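Helix-turn-helix transcriptional regulator (Pseudomonas aeruginosa, PDB 5XHX) probably binds DNA to regulate transcription as a LuxR-family protein, of which this chain is the N-terminal ligand-binding domain, lacking the helix-turn-helix part. Local coordinates at residues Q34-F39 and L141-G146; G17-A22 and I167-K172; F27-L32 and L56-M61; Q38-D43 and A157-L162. All coordinates share one frame; numbering follows the deposited sequence.

Interaction 1 of 4, residues Q34-F39 and L141-G146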
loop_
_atom_site.group_PDB
_atom_site.type_symbol
_atom_site.label_atom_id
_atom_site.label_comp_id
_atom_site.label_asym_id
_atom_site.label_seq_id
_atom_site.Cartn_x
_atom_site.Cartn_y
_atom_site.Cartn_z
ATOM N N GLN A 34 -7.644 12.870 2.970
ATOM C CA GLN A 34 -8.746 12.673 3.916
ATOM C C GLN A 34 -8.348 11.727 5.041
ATOM O O GLN A 34 -8.746 11.926 6.197
ATOM C CB GLN A 34 -9.988 12.157 3.179
ATOM C CG GLN A 34 -10.649 13.249 2.321
ATOM C CD GLN A 34 -11.779 12.735 1.441
ATOM O OE1 GLN A 34 -12.074 11.536 1.416
ATOM N NE2 GLN A 34 -12.416 13.647 0.706
ATOM N N THR A 35 -7.558 10.694 4.730
ATOM C CA THR A 35 -7.055 9.816 5.787
ATOM C C THR A 35 -6.216 10.599 6.796
ATOM O O THR A 35 -6.424 10.497 8.011
ATOM C CB THR A 35 -6.239 8.673 5.181
ATOM O OG1 THR A 35 -7.000 8.035 4.159
ATOM C CG2 THR A 35 -5.889 7.630 6.250
ATOM N N LEU A 36 -5.264 11.404 6.308
ATOM C CA LEU A 36 -4.456 12.215 7.219
ATOM C C LEU A 36 -5.291 13.273 7.921
ATOM O O LEU A 36 -4.995 13.644 9.065
ATOM C CB LEU A 36 -3.306 12.876 6.454
ATOM C CG LEU A 36 -2.320 11.889 5.819
ATOM C CD1 LEU A 36 -1.326 12.605 4.914
ATOM C CD2 LEU A 36 -1.587 11.107 6.908
ATOM N N GLY A 37 -6.329 13.771 7.254
ATOM C CA GLY A 37 -7.230 14.734 7.854
ATOM C C GLY A 37 -8.016 14.208 9.040
ATOM O O GLY A 37 -8.672 15.000 9.724
ATOM N N GLN A 38 -7.985 12.897 9.289
ATOM C CA GLN A 38 -8.599 12.375 10.503
ATOM C C GLN A 38 -7.781 12.713 11.739
ATOM O O GLN A 38 -8.324 12.711 12.848
ATOM C CB GLN A 38 -8.791 10.861 10.389
ATOM C CG GLN A 38 -9.769 10.461 9.290
ATOM C CD GLN A 38 -9.776 8.969 9.019
ATOM O OE1 GLN A 38 -9.381 8.169 9.870
ATOM N NE2 GLN A 38 -10.212 8.586 7.814
ATOM N N PHE A 39 -6.497 13.026 11.571
ATOM C CA PHE A 39 -5.617 13.359 12.686
ATOM C C PHE A 39 -5.343 14.852 12.816
ATOM O O PHE A 39 -4.719 15.263 13.799
ATOM C CB PHE A 39 -4.265 12.633 12.540
ATOM C CG PHE A 39 -4.378 11.164 12.225
ATOM C CD1 PHE A 39 -4.358 10.215 13.245
ATOM C CD2 PHE A 39 -4.486 10.724 10.910
ATOM C CE1 PHE A 39 -4.452 8.852 12.958
ATOM C CE2 PHE A 39 -4.585 9.366 10.614
ATOM C CZ PHE A 39 -4.567 8.427 11.638
ATOM N N LEU A 141 8.471 14.486 -5.454
ATOM C CA LEU A 141 7.029 14.328 -5.293
ATOM C C LEU A 141 6.598 14.900 -3.946
ATOM O O LEU A 141 7.167 14.561 -2.904
ATOM C CB LEU A 141 6.635 12.854 -5.405
ATOM C CG LEU A 141 5.199 12.459 -5.049
ATOM C CD1 LEU A 141 4.199 13.105 -6.015
ATOM C CD2 LEU A 141 5.035 10.942 -5.100
ATOM N N CYS A 142 5.582 15.760 -3.956
ATOM C CA CYS A 142 5.203 16.469 -2.740
ATOM C C CYS A 142 3.710 16.362 -2.508
ATOM O O CYS A 142 2.910 16.488 -3.444
ATOM C CB CYS A 142 5.594 17.941 -2.808
ATOM S SG CYS A 142 7.357 18.193 -3.005
ATOM N N LEU A 143 3.343 16.137 -1.257
ATOM C CA LEU A 143 1.958 16.180 -0.831
ATOM C C LEU A 143 1.856 17.348 0.131
ATOM O O LEU A 143 2.402 17.298 1.236
ATOM C CB LEU A 143 1.510 14.872 -0.168
ATOM C CG LEU A 143 0.137 15.004 0.507
ATOM C CD1 LEU A 143 -0.964 15.332 -0.530
ATOM C CD2 LEU A 143 -0.187 13.736 1.287
ATOM N N SER A 144 1.180 18.404 -0.307
ATOM C CA SER A 144 0.969 19.581 0.518
ATOM C C SER A 144 -0.364 19.444 1.231
ATOM O O SER A 144 -1.361 19.069 0.613
ATOM C CB SER A 144 0.973 20.852 -0.345
ATOM O OG SER A 144 0.148 21.840 0.261
ATOM N N LEU A 145 -0.375 19.727 2.529
ATOM C CA LEU A 145 -1.599 19.739 3.320
ATOM C C LEU A 145 -1.709 21.124 3.933
ATOM O O LEU A 145 -0.822 21.539 4.691
ATOM C CB LEU A 145 -1.577 18.668 4.418
ATOM C CG LEU A 145 -1.239 17.232 4.013
ATOM C CD1 LEU A 145 -1.073 16.371 5.275
ATOM C CD2 LEU A 145 -2.297 16.648 3.107
ATOM N N GLY A 146 -2.771 21.844 3.592
ATOM C CA GLY A 146 -2.943 23.195 4.104
ATOM C C GLY A 146 -4.029 23.272 5.156
ATOM O O GLY A 146 -4.916 22.415 5.191
#
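L36 meets the strand through one methyl group, CD1, which approaches L143 and L145 together. Its distance to L145 CD1 is 3.8 Å and to L143 CD2 4.0 Å, and the two lines from L36 CD1 to these methyls open at about 78°, so the group sits between two leucine methyls. The partners arrive differently: L36 and L143 point at one another tip to tip, whereas L145 crosses the L36 side chain nearly at a right angle. Different first torsions bring the two methyls to L36, because L143 has CG anti to the backbone N (chi1 170°) while L145 has it beside that N (chi1 -51°). L143 and L145 are two residues apart and put their side chains on the same face of the central strand 140-147. This is the face on which helix 28-36 packs in the alpha-beta-alpha sandwich of LuxR-type ligand-binding domains, whose five-stranded antiparallel sheet is recognisable here. L36 also touches Y131 of the neighbouring strand and L162 of helix 153-173. S144, lying between the two leucines in sequence, uses its OG for a hydrogen bond to E128 of the adjacent strand. Beyond L36 the fit becomes loose: F39 N bonds to L36 O at 3.0 Å, and F39 CD2 stays 8.7 Å from L145 CD1, its nearest atom in segment 141-146. The F39 ring instead receives L36 CA at its edge, in plane, with CD2 of F39 4.0 Å from CA of L36. Q38 beside it is solvent-exposed.

Interaction 2 of 4, residues G17-A22 and I167-K172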
loop_
_atom_site.group_PDB
_atom_site.type_symbol
_atom_site.label_atom_id
_atom_site.label_comp_id
_atom_site.label_asym_id
_atom_site.label_seq_id
_atom_site.Cartn_x
_atom_site.Cartn_y
_atom_site.Cartn_z
ATOM N N GLY A 17 -7.338 -0.140 4.200
ATOM C CA GLY A 17 -7.684 -0.911 3.013
ATOM C C GLY A 17 -8.266 -0.048 1.907
ATOM O O GLY A 17 -7.935 -0.218 0.735
ATOM N N LYS A 18 -9.131 0.901 2.271
ATOM C CA LYS A 18 -9.706 1.824 1.293
ATOM C C LYS A 18 -8.634 2.705 0.648
ATOM O O LYS A 18 -8.733 3.046 -0.533
ATOM C CB LYS A 18 -10.784 2.659 2.003
ATOM C CG LYS A 18 -11.238 3.947 1.331
ATOM C CD LYS A 18 -12.078 4.786 2.327
ATOM C CE LYS A 18 -12.628 6.058 1.691
ATOM N NZ LYS A 18 -12.942 5.847 0.257
ATOM N N LEU A 19 -7.601 3.064 1.402
ATOM C CA LEU A 19 -6.517 3.880 0.869
ATOM C C LEU A 19 -5.661 3.077 -0.099
ATOM O O LEU A 19 -5.355 3.533 -1.212
ATOM C CB LEU A 19 -5.684 4.409 2.033
ATOM C CG LEU A 19 -4.433 5.212 1.723
ATOM C CD1 LEU A 19 -4.811 6.450 0.914
ATOM C CD2 LEU A 19 -3.769 5.589 3.043
ATOM N N LEU A 20 -5.292 1.853 0.302
ATOM C CA LEU A 20 -4.506 0.981 -0.566
ATOM C C LEU A 20 -5.272 0.596 -1.822
ATOM O O LEU A 20 -4.665 0.424 -2.884
ATOM C CB LEU A 20 -4.086 -0.279 0.206
ATOM C CG LEU A 20 -3.153 0.014 1.379
ATOM C CD1 LEU A 20 -2.748 -1.254 2.132
ATOM C CD2 LEU A 20 -1.925 0.778 0.861
ATOM N N GLU A 21 -6.578 0.454 -1.726
ATOM C CA GLU A 21 -7.386 0.104 -2.861
ATOM C C GLU A 21 -7.440 1.229 -3.907
ATOM O O GLU A 21 -7.565 0.993 -5.075
ATOM C CB GLU A 21 -8.778 -0.276 -2.369
ATOM C CG GLU A 21 -9.704 -0.824 -3.381
ATOM C CD GLU A 21 -9.261 -2.154 -3.939
ATOM O OE1 GLU A 21 -9.351 -2.332 -5.159
ATOM O OE2 GLU A 21 -8.814 -3.005 -3.171
ATOM N N ALA A 22 -7.312 2.459 -3.442
ATOM C CA ALA A 22 -7.348 3.654 -4.278
ATOM C C ALA A 22 -6.028 3.933 -4.976
ATOM O O ALA A 22 -5.958 4.879 -5.767
ATOM C CB ALA A 22 -7.741 4.868 -3.430
ATOM N N ILE A 167 5.104 8.066 2.992
ATOM C CA ILE A 167 6.041 8.292 1.895
ATOM C C ILE A 167 6.229 7.018 1.068
ATOM O O ILE A 167 6.512 7.089 -0.132
ATOM C CB ILE A 167 7.383 8.831 2.427
ATOM C CG1 ILE A 167 8.118 7.763 3.206
ATOM C CG2 ILE A 167 7.170 10.125 3.311
ATOM C CD1 ILE A 167 9.457 8.249 3.767
ATOM N N ALA A 168 6.109 5.839 1.692
ATOM C CA ALA A 168 6.159 4.595 0.928
ATOM C C ALA A 168 5.014 4.533 -0.067
ATOM O O ALA A 168 5.202 4.180 -1.241
ATOM C CB ALA A 168 6.113 3.389 1.877
ATOM N N LEU A 169 3.814 4.876 0.393
ATOM C CA LEU A 169 2.643 4.912 -0.472
ATOM C C LEU A 169 2.823 5.913 -1.609
ATOM O O LEU A 169 2.504 5.621 -2.765
ATOM C CB LEU A 169 1.417 5.305 0.356
ATOM C CG LEU A 169 0.216 4.415 0.607
ATOM C CD1 LEU A 169 -0.919 5.324 1.070
ATOM C CD2 LEU A 169 -0.161 3.651 -0.645
ATOM N N MET A 170 3.258 7.135 -1.274
ATOM C CA MET A 170 3.442 8.167 -2.297
ATOM C C MET A 170 4.367 7.678 -3.398
ATOM O O MET A 170 4.065 7.818 -4.586
ATOM C CB MET A 170 3.989 9.452 -1.661
ATOM C CG MET A 170 2.998 10.123 -0.716
ATOM S SD MET A 170 3.716 11.506 0.181
ATOM C CE MET A 170 4.279 12.479 -1.253
ATOM N N LYS A 171 5.499 7.085 -3.012
ATOM C CA LYS A 171 6.455 6.583 -3.994
ATOM C C LYS A 171 5.812 5.525 -4.888
ATOM O O LYS A 171 5.991 5.541 -6.113
ATOM C CB LYS A 171 7.686 6.021 -3.269
ATOM C CG LYS A 171 8.801 5.501 -4.181
ATOM C CD LYS A 171 9.236 6.542 -5.210
ATOM C CE LYS A 171 10.638 6.261 -5.751
ATOM N NZ LYS A 171 11.707 6.790 -4.838
ATOM N N LYS A 172 5.013 4.627 -4.301
ATOM C CA LYS A 172 4.375 3.590 -5.105
ATOM C C LYS A 172 3.298 4.171 -6.011
ATOM O O LYS A 172 3.091 3.673 -7.123
ATOM C CB LYS A 172 3.799 2.499 -4.194
ATOM C CG LYS A 172 4.878 1.657 -3.513
ATOM C CD LYS A 172 5.786 1.018 -4.561
ATOM C CE LYS A 172 6.897 0.195 -3.928
ATOM N NZ LYS A 172 8.104 1.002 -3.588
#
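No flat group enters where L19 and L20 meet L169, so there are no ring faces or edges to assign between the two segments; among the rings nearby, F28 of helix 28-36 packs on L19, and W29 on M170. The contact is a helix-helix packing on the outer layer of the alpha-beta-alpha sandwich, joining the N-terminal helix 11-21 to the long helix 153-173. CA of L20 and CA of L169 stand 8.2 Å apart. On helix 153-173 the successive residues L169 and M170 divide the work: L169 points at helix 11-21, while M170 packs on the sheet residues Y131, V133, L141 and L143. L169 splits its two methyls between the partners, CD1 going to L19 and CD2 to CD2 of L20 at 3.7 Å. Its chi1 of -116° lies away from a staggered position, which may reflect some strain, in keeping with the short CD1 contact. The CB bond of L20 runs alongside helix 153-173 rather than at it, and CD2 makes the approach. Neighbouring residues of both helices meet the second subunit, where K172 NZ donates to E21 O of the other chain, a bond repeated in the reverse sense. L20 packs on L20 of that subunit and thus belongs both to this contact and to the subunit interface. The tightest point is L169 CD1, set 3.6 Å from CG of L19 and only 3.5 Å from L19 CD2, shorter than usual van der Waals contact.

Interaction 3 of 4, residues F27-L32 and L56-M61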
loop_
_atom_site.group_PDB
_atom_site.type_symbol
_atom_site.label_atom_id
_atom_site.label_comp_id
_atom_site.label_asym_id
_atom_site.label_seq_id
_atom_site.Cartn_x
_atom_site.Cartn_y
_atom_site.Cartn_z
ATOM N N PHE A 27 -8.825 9.168 -7.634
ATOM C CA PHE A 27 -9.084 9.855 -6.377
ATOM C C PHE A 27 -8.110 9.465 -5.266
ATOM O O PHE A 27 -8.410 9.705 -4.093
ATOM C CB PHE A 27 -10.519 9.576 -5.920
ATOM C CG PHE A 27 -10.935 8.133 -6.080
ATOM C CD1 PHE A 27 -10.778 7.232 -5.041
ATOM C CD2 PHE A 27 -11.464 7.677 -7.281
ATOM C CE1 PHE A 27 -11.155 5.900 -5.187
ATOM C CE2 PHE A 27 -11.840 6.353 -7.441
ATOM C CZ PHE A 27 -11.689 5.462 -6.386
ATOM N N PHE A 28 -6.966 8.866 -5.603
ATOM C CA PHE A 28 -6.036 8.414 -4.566
ATOM C C PHE A 28 -5.602 9.558 -3.651
ATOM O O PHE A 28 -5.627 9.423 -2.426
ATOM C CB PHE A 28 -4.807 7.758 -5.189
ATOM C CG PHE A 28 -3.662 7.596 -4.216
ATOM C CD1 PHE A 28 -3.670 6.558 -3.277
ATOM C CD2 PHE A 28 -2.591 8.493 -4.216
ATOM C CE1 PHE A 28 -2.632 6.415 -2.366
ATOM C CE2 PHE A 28 -1.544 8.353 -3.299
ATOM C CZ PHE A 28 -1.565 7.308 -2.379
ATOM N N TRP A 29 -5.166 10.688 -4.227
ATOM C CA TRP A 29 -4.647 11.769 -3.387
ATOM C C TRP A 29 -5.728 12.337 -2.480
ATOM O O TRP A 29 -5.453 12.707 -1.333
ATOM C CB TRP A 29 -4.032 12.878 -4.252
ATOM C CG TRP A 29 -2.813 12.410 -4.958
ATOM C CD1 TRP A 29 -2.697 12.128 -6.276
ATOM C CD2 TRP A 29 -1.537 12.108 -4.366
ATOM N NE1 TRP A 29 -1.426 11.706 -6.560
ATOM C CE2 TRP A 29 -0.693 11.689 -5.402
ATOM C CE3 TRP A 29 -1.022 12.196 -3.066
ATOM C CZ2 TRP A 29 0.640 11.321 -5.184
ATOM C CZ3 TRP A 29 0.302 11.840 -2.849
ATOM C CH2 TRP A 29 1.114 11.403 -3.899
ATOM N N ARG A 30 -6.967 12.428 -2.978
ATOM C CA ARG A 30 -8.067 12.848 -2.114
ATOM C C ARG A 30 -8.225 11.904 -0.928
ATOM O O ARG A 30 -8.425 12.353 0.205
ATOM C CB ARG A 30 -9.379 12.943 -2.903
ATOM C CG ARG A 30 -10.547 13.458 -2.033
ATOM C CD ARG A 30 -11.891 13.565 -2.777
ATOM N NE ARG A 30 -12.278 12.320 -3.439
ATOM C CZ ARG A 30 -12.996 11.348 -2.873
ATOM N NH1 ARG A 30 -13.418 11.460 -1.618
ATOM N NH2 ARG A 30 -13.292 10.255 -3.568
ATOM N N ILE A 31 -8.109 10.592 -1.160
ATOM C CA ILE A 31 -8.287 9.641 -0.059
ATOM C C ILE A 31 -7.118 9.718 0.918
ATOM O O ILE A 31 -7.303 9.611 2.134
ATOM C CB ILE A 31 -8.478 8.207 -0.595
ATOM C CG1 ILE A 31 -9.692 8.138 -1.533
ATOM C CG2 ILE A 31 -8.647 7.216 0.593
ATOM C CD1 ILE A 31 -10.958 8.674 -0.904
ATOM N N LEU A 32 -5.900 9.915 0.409
ATOM C CA LEU A 32 -4.751 10.067 1.301
ATOM C C LEU A 32 -4.891 11.312 2.175
ATOM O O LEU A 32 -4.713 11.257 3.400
ATOM C CB LEU A 32 -3.458 10.102 0.474
ATOM C CG LEU A 32 -2.160 10.368 1.258
ATOM C CD1 LEU A 32 -2.028 9.447 2.477
ATOM C CD2 LEU A 32 -0.956 10.219 0.341
ATOM N N LEU A 56 4.524 19.976 -11.972
ATOM C CA LEU A 56 3.461 19.144 -12.520
ATOM C C LEU A 56 2.451 18.872 -11.407
ATOM O O LEU A 56 2.762 18.182 -10.426
ATOM C CB LEU A 56 4.038 17.850 -13.088
ATOM C CG LEU A 56 3.052 16.830 -13.655
ATOM C CD1 LEU A 56 2.167 17.457 -14.737
ATOM C CD2 LEU A 56 3.818 15.637 -14.220
ATOM N N ILE A 57 1.252 19.420 -11.552
ATOM C CA ILE A 57 0.189 19.235 -10.575
ATOM C C ILE A 57 -0.516 17.924 -10.890
ATOM O O ILE A 57 -1.142 17.785 -11.946
ATOM C CB ILE A 57 -0.802 20.406 -10.600
ATOM C CG1 ILE A 57 -0.063 21.743 -10.462
ATOM C CG2 ILE A 57 -1.871 20.226 -9.518
ATOM C CD1 ILE A 57 0.439 22.022 -9.079
ATOM N N LEU A 58 -0.431 16.970 -9.965
ATOM C CA LEU A 58 -1.080 15.676 -10.151
ATOM C C LEU A 58 -2.543 15.709 -9.735
ATOM O O LEU A 58 -3.405 15.158 -10.436
ATOM C CB LEU A 58 -0.333 14.593 -9.366
ATOM C CG LEU A 58 1.145 14.352 -9.728
ATOM C CD1 LEU A 58 1.757 13.284 -8.787
ATOM C CD2 LEU A 58 1.309 13.937 -11.188
ATOM N N SER A 59 -2.847 16.359 -8.618
ATOM C CA SER A 59 -4.215 16.395 -8.129
ATOM C C SER A 59 -4.278 17.465 -7.055
ATOM O O SER A 59 -3.272 17.746 -6.398
ATOM C CB SER A 59 -4.643 15.019 -7.577
ATOM O OG SER A 59 -5.990 15.010 -7.140
ATOM N N PHE A 60 -5.449 18.083 -6.903
ATOM C CA PHE A 60 -5.616 19.034 -5.817
ATOM C C PHE A 60 -7.097 19.154 -5.492
ATOM O O PHE A 60 -7.959 18.806 -6.300
ATOM C CB PHE A 60 -4.968 20.398 -6.133
ATOM C CG PHE A 60 -5.595 21.140 -7.280
ATOM C CD1 PHE A 60 -5.343 20.763 -8.592
ATOM C CD2 PHE A 60 -6.397 22.245 -7.047
ATOM C CE1 PHE A 60 -5.910 21.466 -9.655
ATOM C CE2 PHE A 60 -6.964 22.953 -8.099
ATOM C CZ PHE A 60 -6.720 22.567 -9.400
ATOM N N MET A 61 -7.373 19.623 -4.275
ATOM C CA MET A 61 -8.723 19.534 -3.724
ATOM C C MET A 61 -9.746 20.240 -4.610
ATOM O O MET A 61 -10.831 19.708 -4.864
ATOM C CB MET A 61 -8.757 20.113 -2.313
ATOM C CG MET A 61 -10.116 19.944 -1.634
ATOM S SD MET A 61 -10.236 20.695 -0.014
ATOM C CE MET A 61 -10.489 22.427 -0.419
HETATM O O HOH W 1 -6.947 12.443 -6.087
#
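W29 and S59 bring their CA atoms within 6.6 Å of each other, where the first turn of helix 28-36 passes the outermost strand 56-60. The strand is irregular at this point: L58 and S59 both face A47 in a classic beta bulge, L58 having a helix-like psi of -42°. As a result, two consecutive residues direct their CB atoms at the helix. The W29 indole packs against them. Its CD1 lies 3.7 Å from S59 CB, and NE1 is 4.2 Å from L58 CB, both carbons approaching the ring system obliquely. Further along, W29 CZ2 is 4.3 Å from L58 CD1, a light apolar touch. One indole face carries F28 CD2, 3.8 Å above the plane and over its centre, which holds the ring between its own helix neighbour and the sheet layer of the alpha-beta-alpha sandwich. W29 NE1 is not left to the strand, for it bonds to E177 OE2. Polar atoms complete the edge of the contact. A water accepts from R30 N at 3.1 Å and hydrogen-bonds to S59 OG at 2.9 Å, linking the first turn of the helix to the bulge, while E63 OE2 binds S59 OG as well. The chemistry thus implies a mixed joint: a buried aromatic against CB carbons, with its polar fringe satisfied through one water and two glutamates lying beyond the two segments.

Interaction 4 of 4, residues Q38-D43 and A157-L162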
loop_
_atom_site.group_PDB
_atom_site.type_symbol
_atom_site.label_atom_id
_atom_site.label_comp_id
_atom_site.label_asym_id
_atom_site.label_seq_id
_atom_site.Cartn_x
_atom_site.Cartn_y
_atom_site.Cartn_z
ATOM N N GLN A 38 -7.985 12.897 9.289
ATOM C CA GLN A 38 -8.599 12.375 10.503
ATOM C C GLN A 38 -7.781 12.713 11.739
ATOM O O GLN A 38 -8.324 12.711 12.848
ATOM C CB GLN A 38 -8.791 10.861 10.389
ATOM C CG GLN A 38 -9.769 10.461 9.290
ATOM C CD GLN A 38 -9.776 8.969 9.019
ATOM O OE1 GLN A 38 -9.381 8.169 9.870
ATOM N NE2 GLN A 38 -10.212 8.586 7.814
ATOM N N PHE A 39 -6.497 13.026 11.571
ATOM C CA PHE A 39 -5.617 13.359 12.686
ATOM C C PHE A 39 -5.343 14.852 12.816
ATOM O O PHE A 39 -4.719 15.263 13.799
ATOM C CB PHE A 39 -4.265 12.633 12.540
ATOM C CG PHE A 39 -4.378 11.164 12.225
ATOM C CD1 PHE A 39 -4.358 10.215 13.245
ATOM C CD2 PHE A 39 -4.486 10.724 10.910
ATOM C CE1 PHE A 39 -4.452 8.852 12.958
ATOM C CE2 PHE A 39 -4.585 9.366 10.614
ATOM C CZ PHE A 39 -4.567 8.427 11.638
ATOM N N ALA A 40 -5.769 15.673 11.859
ATOM C CA ALA A 40 -5.312 17.054 11.809
ATOM C C ALA A 40 -6.304 17.867 10.995
ATOM O O ALA A 40 -7.059 17.308 10.193
ATOM C CB ALA A 40 -3.901 17.146 11.195
ATOM N N PRO A 41 -6.311 19.270 11.165
ATOM C CA PRO A 41 -7.237 20.128 10.392
ATOM C C PRO A 41 -6.744 20.414 8.978
ATOM O O PRO A 41 -6.358 21.531 8.620
ATOM C CB PRO A 41 -7.302 21.391 11.252
ATOM C CG PRO A 41 -5.947 21.475 11.854
ATOM C CD PRO A 41 -5.575 20.046 12.182
ATOM N N VAL A 42 -6.780 19.387 8.136
ATOM C CA VAL A 42 -6.458 19.533 6.720
ATOM C C VAL A 42 -7.662 20.161 6.019
ATOM O O VAL A 42 -8.708 19.528 5.878
ATOM C CB VAL A 42 -6.093 18.185 6.091
ATOM C CG1 VAL A 42 -5.863 18.346 4.585
ATOM C CG2 VAL A 42 -4.876 17.566 6.806
ATOM N N ASP A 43 -7.515 21.405 5.568
ATOM C CA ASP A 43 -8.593 22.097 4.875
ATOM C C ASP A 43 -8.402 22.149 3.370
ATOM O O ASP A 43 -9.371 22.389 2.648
ATOM C CB ASP A 43 -8.731 23.526 5.400
ATOM C CG ASP A 43 -9.108 23.565 6.861
ATOM O OD1 ASP A 43 -9.933 22.728 7.269
ATOM O OD2 ASP A 43 -8.563 24.414 7.595
ATOM N N ALA A 157 3.916 15.945 15.260
ATOM C CA ALA A 157 4.308 14.653 15.815
ATOM C C ALA A 157 3.572 13.508 15.125
ATOM O O ALA A 157 4.182 12.510 14.725
ATOM C CB ALA A 157 4.041 14.646 17.329
ATOM N N LEU A 158 2.252 13.643 14.966
ATOM C CA LEU A 158 1.477 12.625 14.255
ATOM C C LEU A 158 1.966 12.431 12.823
ATOM O O LEU A 158 2.137 11.294 12.355
ATOM C CB LEU A 158 -0.005 13.013 14.245
ATOM C CG LEU A 158 -0.896 12.274 15.236
ATOM C CD1 LEU A 158 -1.100 10.845 14.732
ATOM C CD2 LEU A 158 -0.268 12.276 16.621
ATOM N N PHE A 159 2.134 13.536 12.088
ATOM C CA PHE A 159 2.624 13.441 10.713
ATOM C C PHE A 159 3.941 12.668 10.643
ATOM O O PHE A 159 4.163 11.890 9.709
ATOM C CB PHE A 159 2.794 14.843 10.128
ATOM C CG PHE A 159 1.502 15.543 9.819
ATOM C CD1 PHE A 159 0.445 14.862 9.225
ATOM C CD2 PHE A 159 1.347 16.895 10.113
ATOM C CE1 PHE A 159 -0.760 15.526 8.922
ATOM C CE2 PHE A 159 0.156 17.563 9.817
ATOM C CZ PHE A 159 -0.898 16.875 9.216
ATOM N N GLU A 160 4.824 12.865 11.628
ATOM C CA GLU A 160 6.081 12.117 11.659
ATOM C C GLU A 160 5.854 10.651 12.005
ATOM O O GLU A 160 6.565 9.775 11.501
ATOM C CB GLU A 160 7.052 12.742 12.679
ATOM C CG GLU A 160 7.666 14.101 12.268
ATOM C CD GLU A 160 8.769 13.974 11.217
ATOM O OE1 GLU A 160 9.062 12.846 10.751
ATOM O OE2 GLU A 160 9.351 15.013 10.863
ATOM N N LEU A 161 4.882 10.363 12.872
ATOM C CA LEU A 161 4.612 8.973 13.237
ATOM C C LEU A 161 4.152 8.166 12.030
ATOM O O LEU A 161 4.567 7.015 11.846
ATOM C CB LEU A 161 3.550 8.919 14.342
ATOM C CG LEU A 161 3.361 7.534 14.976
ATOM C CD1 LEU A 161 4.569 7.181 15.829
ATOM C CD2 LEU A 161 2.089 7.502 15.822
ATOM N N LEU A 162 3.288 8.762 11.203
ATOM C CA LEU A 162 2.697 8.089 10.057
ATOM C C LEU A 162 3.595 8.137 8.832
ATOM O O LEU A 162 3.389 7.356 7.894
ATOM C CB LEU A 162 1.354 8.729 9.713
ATOM C CG LEU A 162 0.323 8.879 10.832
ATOM C CD1 LEU A 162 -1.017 9.394 10.291
ATOM C CD2 LEU A 162 0.149 7.565 11.550
#
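F39 lays one ring face under L162 CD1. That methyl stands 3.8 Å from the ring centroid and 22° off the ring normal, a CH-pi contact displaced toward the rim, its nearer side marked by F39 CE2 at 3.6 Å from L162 CD1. The two side chains come from opposite directions. L158, one helical turn earlier, crosses the F39 side chain at about a right angle and brings its CD1 within 3.6 Å of F39 CD1, obliquely to the ring. The next residue of the loop continues the pattern: A40 CB meets F159 CZ at 3.6 Å, again oblique to the ring. F159 CG lies beside the backbone N (chi1 -72°), and although its CB bond does not aim at the loop, the far end of the ring reaches it. In the fold, this joins the loop between helix 28-36 and strand 44-50 to helix 153-173, on one side of the alpha-beta-alpha sandwich. The loop then bends at P41, the centre of an inverse gamma turn closed by a weak bond from V42 N to A40 O. The bend itself is tied by a hydrogen bond from S147 OG to P41 O, and beyond it D43 OD2 accepts from E148 N. H13 of the second subunit also packs on L161 and L162. Across these two segments the attraction is apolar and CH-pi in character, which implies that it is set by shape and contact rather than by bond direction, the polar fixing of the loop being done at the sheet end.

From the N terminus, interaction 2 opens first, at helix 11-21, and closes last, near the end of helix 153-173; the other three nest inside its loop. Interaction 3 opens at the start of helix 28-36 and closes soonest, on strand 56-60. Interactions 1 and 4 open together, sharing Q38 and F39, and close in turn on strand 140-147 and on helix 153-173. Each crosses interaction 3, whose segments alternate with theirs. Helix 28-36 and the loop after it are thereby tied to the edge strand, the central strand and the long helix, while interaction 2 adds the N-terminal helix. Interactions 2 and 4 both touch the second subunit.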